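Local coordinates for DNA polymerase III, beta subunit (PDB 3T0P), which probably tethers DNA polymerases and other proteins to DNA and makes them processive, as a ring-shaped head-to-tail homodimer around the duplex, at residues Lys13-Val18 with Glu77-Leu82; Thr27-Glu32 with Ile109-Asp114. All coordinates share one frame; numbering follows the deposited sequence. Where two conformers were deposited one is given.

Contact 1: residues Lys13-Val18 with Glu77-Leu82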
ATOM      1  N   LYS B  13       1.926   0.984 -21.662  1.00 43.35           N
ATOM      2  CA  LYS B  13       2.758   2.103 -21.240  1.00 43.98           C
ATOM      3  C   LYS B  13       2.026   3.427 -21.551  1.00 47.43           C
ATOM      4  O   LYS B  13       1.972   4.289 -20.696  1.00 45.97           O
ATOM      5  CB  LYS B  13       4.149   2.055 -21.922  1.00 46.26           C
ATOM      6  CG  LYS B  13       5.085   3.165 -21.481  1.00 56.87           C
ATOM      7  CD  LYS B  13       6.463   3.024 -22.087  1.00 74.72           C
ATOM      8  CE  LYS B  13       7.455   3.942 -21.405  1.00 88.13           C
ATOM      9  NZ  LYS B  13       8.816   3.797 -21.985  1.00101.03           N
ATOM     10  N   GLY B  14       1.403   3.521 -22.720  1.00 45.86           N
ATOM     11  CA  GLY B  14       0.686   4.721 -23.133  1.00 46.40           C
ATOM     12  C   GLY B  14      -0.525   5.071 -22.293  1.00 51.23           C
ATOM     13  O   GLY B  14      -0.690   6.242 -21.920  1.00 50.16           O
ATOM     14  N   VAL B  15      -1.404   4.069 -22.009  1.00 47.21           N
ATOM     15  CA  VAL B  15      -2.617   4.326 -21.210  1.00 46.98           C
ATOM     16  C   VAL B  15      -2.216   4.699 -19.782  1.00 48.73           C
ATOM     17  O   VAL B  15      -2.868   5.544 -19.188  1.00 48.86           O
ATOM     18  CB  VAL B  15      -3.702   3.202 -21.235  1.00 51.47           C
ATOM     19  CG1 VAL B  15      -4.019   2.757 -22.659  1.00 50.91           C
ATOM     20  CG2 VAL B  15      -3.326   2.010 -20.356  1.00 51.08           C
ATOM     21  N   ASN B  16      -1.132   4.105 -19.259  1.00 43.92           N
ATOM     22  CA  ASN B  16      -0.601   4.390 -17.931  1.00 42.57           C
ATOM     23  C   ASN B  16      -0.036   5.806 -17.834  1.00 48.73           C
ATOM     24  O   ASN B  16      -0.009   6.370 -16.754  1.00 50.73           O
ATOM     25  CB  ASN B  16       0.471   3.383 -17.561  1.00 38.64           C
ATOM     26  CG  ASN B  16      -0.056   2.068 -17.052  1.00 54.28           C
ATOM     27  OD1 ASN B  16      -1.249   1.898 -16.768  1.00 52.03           O
ATOM     28  ND2 ASN B  16       0.834   1.100 -16.906  1.00 42.18           N
ATOM     29  N   ILE B  17       0.416   6.376 -18.940  1.00 45.45           N
ATOM     30  CA  ILE B  17       0.936   7.736 -18.948  1.00 44.27           C
ATOM     31  C   ILE B  17      -0.228   8.745 -19.017  1.00 47.19           C
ATOM     32  O   ILE B  17      -0.319   9.611 -18.157  1.00 47.46           O
ATOM     33  CB  ILE B  17       1.976   7.923 -20.088  1.00 45.88           C
ATOM     34  CG1 ILE B  17       3.295   7.164 -19.727  1.00 44.30           C
ATOM     35  CG2 ILE B  17       2.244   9.414 -20.342  1.00 44.66           C
ATOM     36  CD1 ILE B  17       4.264   6.990 -20.875  1.00 41.41           C
ATOM     37  N   VAL B  18      -1.119   8.618 -20.003  1.00 43.96           N
ATOM     38  CA  VAL B  18      -2.196   9.590 -20.238  1.00 44.75           C
ATOM     39  C   VAL B  18      -3.249   9.584 -19.130  1.00 51.85           C
ATOM     40  O   VAL B  18      -3.872  10.620 -18.909  1.00 53.38           O
ATOM     41  CB  VAL B  18      -2.847   9.487 -21.649  1.00 48.61           C
ATOM     42  CG1 VAL B  18      -1.807   9.731 -22.736  1.00 48.36           C
ATOM     43  CG2 VAL B  18      -3.561   8.153 -21.865  1.00 48.57           C
ATOM     44  N   GLU B  77      -7.932  -1.034 -17.757  1.00 47.83           N
ATOM     45  CA  GLU B  77      -8.064  -2.343 -17.111  1.00 47.83           C
ATOM     46  C   GLU B  77      -8.080  -3.446 -18.179  1.00 47.83           C
ATOM     47  O   GLU B  77      -7.451  -4.478 -17.984  1.00 45.32           O
ATOM     48  CB  GLU B  77      -9.308  -2.396 -16.223  1.00 50.58           C
ATOM     49  CG  GLU B  77      -9.185  -3.376 -15.076  1.00 70.67           C
ATOM     50  CD  GLU B  77     -10.014  -3.064 -13.843  1.00106.78           C
ATOM     51  OE1 GLU B  77     -10.044  -1.879 -13.433  1.00122.18           O
ATOM     52  OE2 GLU B  77     -10.578  -4.013 -13.249  1.00 90.38           O
ATOM     53  N   ILE B  78      -8.702  -3.186 -19.352  1.00 44.67           N
ATOM     54  CA  ILE B  78      -8.719  -4.158 -20.452  1.00 44.30           C
ATOM     55  C   ILE B  78      -7.281  -4.393 -20.922  1.00 49.63           C
ATOM     56  O   ILE B  78      -6.837  -5.531 -20.915  1.00 49.42           O
ATOM     57  CB  ILE B  78      -9.653  -3.749 -21.621  1.00 46.46           C
ATOM     58  CG1 ILE B  78     -11.131  -3.838 -21.204  1.00 46.35           C
ATOM     59  CG2 ILE B  78      -9.392  -4.590 -22.887  1.00 48.12           C
ATOM     60  CD1 ILE B  78     -12.152  -3.350 -22.237  1.00 40.51           C
ATOM     61  N   VAL B  79      -6.548  -3.309 -21.243  1.00 45.90           N
ATOM     62  CA  VAL B  79      -5.198  -3.337 -21.803  1.00 45.69           C
ATOM     63  C   VAL B  79      -4.241  -4.015 -20.838  1.00 48.20           C
ATOM     64  O   VAL B  79      -3.459  -4.865 -21.255  1.00 48.36           O
ATOM     65  CB  VAL B  79      -4.737  -1.914 -22.229  1.00 50.06           C
ATOM     66  CG1 VAL B  79      -3.251  -1.883 -22.563  1.00 50.19           C
ATOM     67  CG2 VAL B  79      -5.555  -1.422 -23.421  1.00 50.01           C
ATOM     68  N   ARG B  80      -4.353  -3.688 -19.540  0.50 44.06           N
ATOM     69  CA  ARG B  80      -3.530  -4.222 -18.450  0.50 43.67           C
ATOM     70  C   ARG B  80      -3.740  -5.732 -18.206  0.50 48.59           C
ATOM     71  O   ARG B  80      -2.829  -6.392 -17.695  0.50 49.19           O
ATOM     72  CB  ARG B  80      -3.840  -3.461 -17.155  0.50 42.07           C
ATOM     73  CG  ARG B  80      -2.719  -3.473 -16.130  0.50 45.31           C
ATOM     74  CD  ARG B  80      -2.982  -2.496 -15.008  0.50 37.79           C
ATOM     75  NE  ARG B  80      -3.002  -1.105 -15.474  0.50 30.86           N
ATOM     76  CZ  ARG B  80      -4.059  -0.307 -15.370  0.50 50.25           C
ATOM     77  NH1 ARG B  80      -5.183  -0.751 -14.812  0.50 30.66           N
ATOM     78  NH2 ARG B  80      -3.996   0.943 -15.804  0.50 45.27           N
ATOM     79  N   LYS B  81      -4.944  -6.254 -18.503  1.00 43.65           N
ATOM     80  CA  LYS B  81      -5.286  -7.662 -18.308  1.00 44.00           C
ATOM     81  C   LYS B  81      -5.269  -8.508 -19.592  1.00 47.30           C
ATOM     82  O   LYS B  81      -5.375  -9.724 -19.495  1.00 45.40           O
ATOM     83  CB  LYS B  81      -6.634  -7.774 -17.589  1.00 46.86           C
ATOM     84  CG  LYS B  81      -6.522  -7.273 -16.151  1.00 43.97           C
ATOM     85  CD  LYS B  81      -7.722  -7.646 -15.325  1.00 58.62           C
ATOM     86  CE  LYS B  81      -7.552  -7.298 -13.867  1.00 63.16           C
ATOM     87  NZ  LYS B  81      -8.866  -7.337 -13.180  1.00 78.20           N
ATOM     88  N   LEU B  82      -5.040  -7.899 -20.766  1.00 43.64           N
ATOM     89  CA  LEU B  82      -4.948  -8.673 -21.995  1.00 43.69           C
ATOM     90  C   LEU B  82      -3.642  -9.459 -22.049  1.00 45.67           C
ATOM     91  O   LEU B  82      -2.682  -9.075 -21.379  1.00 41.23           O
ATOM     92  CB  LEU B  82      -5.053  -7.771 -23.244  1.00 43.49           C
ATOM     93  CG  LEU B  82      -6.454  -7.335 -23.650  1.00 47.42           C
ATOM     94  CD1 LEU B  82      -6.399  -6.392 -24.830  1.00 45.98           C
ATOM     95  CD2 LEU B  82      -7.371  -8.504 -23.916  1.00 48.76           C
TER
HETATM   96  O   HOH W   1      -0.065  -1.223 -15.370  1.00 53.60           O

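Contact 2: residues Thr27-Glu32 with Ile109-Asp114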
ATOM      1  N   THR B  27     -18.001  15.404 -12.688  1.00 72.44           N
ATOM      2  CA  THR B  27     -19.378  15.489 -13.163  1.00 73.59           C
ATOM      3  C   THR B  27     -19.389  15.482 -14.690  1.00 79.63           C
ATOM      4  O   THR B  27     -20.439  15.268 -15.295  1.00 80.74           O
ATOM      5  CB  THR B  27     -20.038  16.749 -12.600  1.00 80.15           C
ATOM      6  OG1 THR B  27     -19.289  17.900 -13.001  1.00 77.82           O
ATOM      7  CG2 THR B  27     -20.174  16.711 -11.078  1.00 78.25           C
HETATM    8  N   MSE B  28     -18.216  15.732 -15.308  1.00 77.61           N
HETATM    9  CA  MSE B  28     -17.996  15.759 -16.758  1.00 78.78           C
HETATM   10  C   MSE B  28     -17.637  14.354 -17.250  1.00 77.18           C
HETATM   11  O   MSE B  28     -16.570  13.845 -16.917  1.00 75.42           O
HETATM   12  CB  MSE B  28     -16.877  16.758 -17.109  1.00 82.28           C
HETATM   13  CG  MSE B  28     -17.328  18.208 -17.221  1.00 93.42           C
HETATM   14 SE   MSE B  28     -18.104  18.573 -18.977  0.75106.08          SE
HETATM   15  CE  MSE B  28     -17.987  20.567 -18.995  1.00104.35           C
ATOM     16  N   ALA B  29     -18.524  13.737 -18.039  1.00 71.85           N
ATOM     17  CA  ALA B  29     -18.376  12.374 -18.553  1.00 69.65           C
ATOM     18  C   ALA B  29     -17.270  12.197 -19.630  1.00 70.23           C
ATOM     19  O   ALA B  29     -16.495  11.246 -19.491  1.00 67.34           O
ATOM     20  CB  ALA B  29     -19.701  11.889 -19.100  1.00 71.67           C
ATOM     21  N   ILE B  30     -17.183  13.073 -20.693  1.00 66.96           N
ATOM     22  CA  ILE B  30     -16.145  12.919 -21.738  1.00 65.95           C
ATOM     23  C   ILE B  30     -14.729  13.049 -21.117  1.00 66.96           C
ATOM     24  O   ILE B  30     -13.783  12.484 -21.676  1.00 67.64           O
ATOM     25  CB  ILE B  30     -16.320  13.858 -22.981  1.00 69.85           C
ATOM     26  CG1 ILE B  30     -15.548  13.344 -24.240  1.00 69.38           C
ATOM     27  CG2 ILE B  30     -15.990  15.327 -22.672  1.00 69.52           C
ATOM     28  CD1 ILE B  30     -16.158  12.148 -24.993  1.00 79.54           C
ATOM     29  N   LEU B  31     -14.597  13.742 -19.941  1.00 59.01           N
ATOM     30  CA  LEU B  31     -13.314  13.896 -19.249  1.00 56.96           C
ATOM     31  C   LEU B  31     -12.845  12.580 -18.623  1.00 61.00           C
ATOM     32  O   LEU B  31     -11.648  12.429 -18.368  1.00 59.81           O
ATOM     33  CB  LEU B  31     -13.344  14.996 -18.174  1.00 56.85           C
ATOM     34  CG  LEU B  31     -13.582  16.466 -18.627  1.00 62.25           C
ATOM     35  CD1 LEU B  31     -13.217  17.425 -17.516  1.00 61.82           C
ATOM     36  CD2 LEU B  31     -12.814  16.819 -19.885  1.00 62.72           C
ATOM     37  N   GLU B  32     -13.769  11.625 -18.396  1.00 57.61           N
ATOM     38  CA  GLU B  32     -13.440  10.300 -17.861  1.00 57.36           C
ATOM     39  C   GLU B  32     -12.908   9.359 -18.979  1.00 59.21           C
ATOM     40  O   GLU B  32     -12.662   8.187 -18.697  1.00 56.94           O
ATOM     41  CB  GLU B  32     -14.673   9.674 -17.175  1.00 59.43           C
ATOM     42  CG  GLU B  32     -14.955  10.246 -15.800  1.00 72.85           C
ATOM     43  N   ILE B 109     -18.595   0.130 -25.610  1.00 55.21           N
ATOM     44  CA  ILE B 109     -19.163   1.239 -26.362  0.50 56.13           C
ATOM     45  C   ILE B 109     -18.308   2.479 -26.094  1.00 59.89           C
ATOM     46  O   ILE B 109     -18.026   2.803 -24.937  1.00 57.05           O
ATOM     47  CB  ILE B 109     -20.682   1.461 -26.067  0.50 60.63           C
ATOM     48  CG1 ILE B 109     -21.004   1.483 -24.549  0.50 60.77           C
ATOM     49  CG2 ILE B 109     -21.551   0.423 -26.799  0.50 61.89           C
ATOM     50  N   GLY B 110     -17.867   3.121 -27.163  1.00 59.52           N
ATOM     51  CA  GLY B 110     -17.074   4.333 -27.078  1.00 60.08           C
ATOM     52  C   GLY B 110     -17.945   5.553 -27.275  1.00 66.58           C
ATOM     53  O   GLY B 110     -19.176   5.460 -27.303  1.00 67.09           O
ATOM     54  N   LYS B 111     -17.304   6.708 -27.380  1.00 63.75           N
ATOM     55  CA  LYS B 111     -17.940   8.003 -27.608  1.00 63.98           C
ATOM     56  C   LYS B 111     -17.259   8.666 -28.769  1.00 66.79           C
ATOM     57  O   LYS B 111     -16.107   8.344 -29.076  1.00 63.00           O
ATOM     58  CB  LYS B 111     -17.847   8.897 -26.352  1.00 65.58           C
ATOM     59  CG  LYS B 111     -18.842   8.539 -25.268  1.00 79.42           C
ATOM     60  CD  LYS B 111     -18.779   9.511 -24.101  1.00 92.07           C
ATOM     61  CE  LYS B 111     -19.715   9.092 -22.989  1.00103.17           C
ATOM     62  NZ  LYS B 111     -20.195  10.256 -22.201  1.00112.24           N
ATOM     63  N   SER B 112     -17.953   9.611 -29.410  1.00 67.32           N
ATOM     64  CA  SER B 112     -17.353  10.376 -30.496  1.00 67.94           C
ATOM     65  C   SER B 112     -16.206  11.231 -29.935  1.00 70.64           C
ATOM     66  O   SER B 112     -16.300  11.747 -28.814  1.00 68.54           O
ATOM     67  CB  SER B 112     -18.394  11.266 -31.167  1.00 73.04           C
ATOM     68  OG  SER B 112     -17.778  12.145 -32.098  1.00 82.13           O
ATOM     69  N   GLY B 113     -15.142  11.361 -30.722  1.00 68.35           N
ATOM     70  CA  GLY B 113     -14.010  12.214 -30.383  1.00 68.94           C
ATOM     71  C   GLY B 113     -14.327  13.697 -30.537  1.00 76.56           C
ATOM     72  O   GLY B 113     -13.596  14.540 -30.011  1.00 76.94           O
ATOM     73  N   ASP B 114     -15.436  14.026 -31.244  1.00 74.91           N
ATOM     74  CA  ASP B 114     -15.927  15.392 -31.491  1.00 76.63           C
ATOM     75  C   ASP B 114     -16.357  16.112 -30.185  1.00 81.15           C
ATOM     76  O   ASP B 114     -16.422  17.335 -30.160  1.00 80.54           O
ATOM     77  CB  ASP B 114     -17.096  15.368 -32.489  1.00 80.13           C
ATOM     78  CG  ASP B 114     -16.720  14.873 -33.870  1.00 89.49           C
TER

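Contact 1: residues Lys13-Val18 with Glu77-Leu82
V15 and V79 have the nearest CA atoms of the two segments, 8.1 Å apart, where helix 8-18 runs beside helix 72-81. Both CB atoms point toward the other helix, yet the apolar touch is slight: V15 CG2 lies 4.5 Å from V79 CG1. Beside this buried pair sits a polar one, N16 with R80. R80 was deposited in two conformers; in the one described, its chain bends at chi3 (-64°), which swings the guanidinium back toward N16. R80 NH2 donates to N16 OD1 at 3.1 Å, nearly straight at 171°. The amide and guanidinium planes are 9° apart, and N16 OD1 lies at the guanidinium edge, near its plane. A water completes the bridge. It accepts from N16 ND2 at 2.9 Å and, weakly, from R80 NE. In place of N16, an alanine would remove both polar amide atoms, and R80 NH2 would probably lose its acceptor and the water its amide donor. V79 also packs on L11 and L12, and V15 reaches L45 of strand 43-48. This is the helix pair of the N-terminal domain in the beta subunit fold, where paired helices line the DNA channel and sheets form the outside.

Contact 2: residues Thr27-Glu32 with Ile109-Asp114
I30 and K111 carry this contact between two loops of the N-terminal domain. One loop ends in the short 3-10 segment 30-32, which leads into strand 33-38. The other follows strand 104-109 and forms an ST turn at S112. The CA atoms of I30 and K111 are 7.9 Å apart, so the space between the loops is bridged by side chains.

The two side chains cross at a slant. I30 has CG1 anti to its nitrogen (chi1 -160°), which sends the CD1 end toward the other loop. That methyl rests on one side of the lysine chain. It is 3.8 Å from K111 CD and 3.9 Å from K111 CB, while CG between them is set back. I30 CD1 is also 3.8 Å from S112 O, roughly at right angles to its contact with K111 CD.

Beyond CG, K111 is extended. Its chain passes I30 and brings NZ to 3.5 Å from A29 CB. This is a plain van der Waals approach, and no hydrogen bond joins the two segments. The aliphatic part of the lysine does most of the work.

Strand 66-71 joins the two loops: A69 touches both I30 and K111, and its backbone bonds to that of K111. E32 has a backbone bond with A72, at the start of helix 72-81.

Each loop also holds its own shape. E32 N donates to A29 O at 3.0 Å, at the 3-10 turn that A29 precedes. In the ST turn, D114 N donates to S112 OG at 3.1 Å, with an angle of 156° at the hydrogen.

Both contacts belong to the N-terminal domain, and their segments alternate along the chain. Their centres are 18 Å apart and they do not touch. Contact 1 joins two helices and is partly buried. Contact 2 joins two loops at the surface. The chemistry differs accordingly: contact 1 adds a direct and a water-bridged polar link to its valine pair, whereas contact 2 relies mostly on van der Waals contacts of aliphatic atoms, with no hydrogen bond across it. Strand 104-109 relates them, since I78 packs on it and it leads into 109-114. In helix 72-81 of contact 1, E77 forms a salt bridge with K276 of the second subunit. No other chain of the assembly touches contact 2.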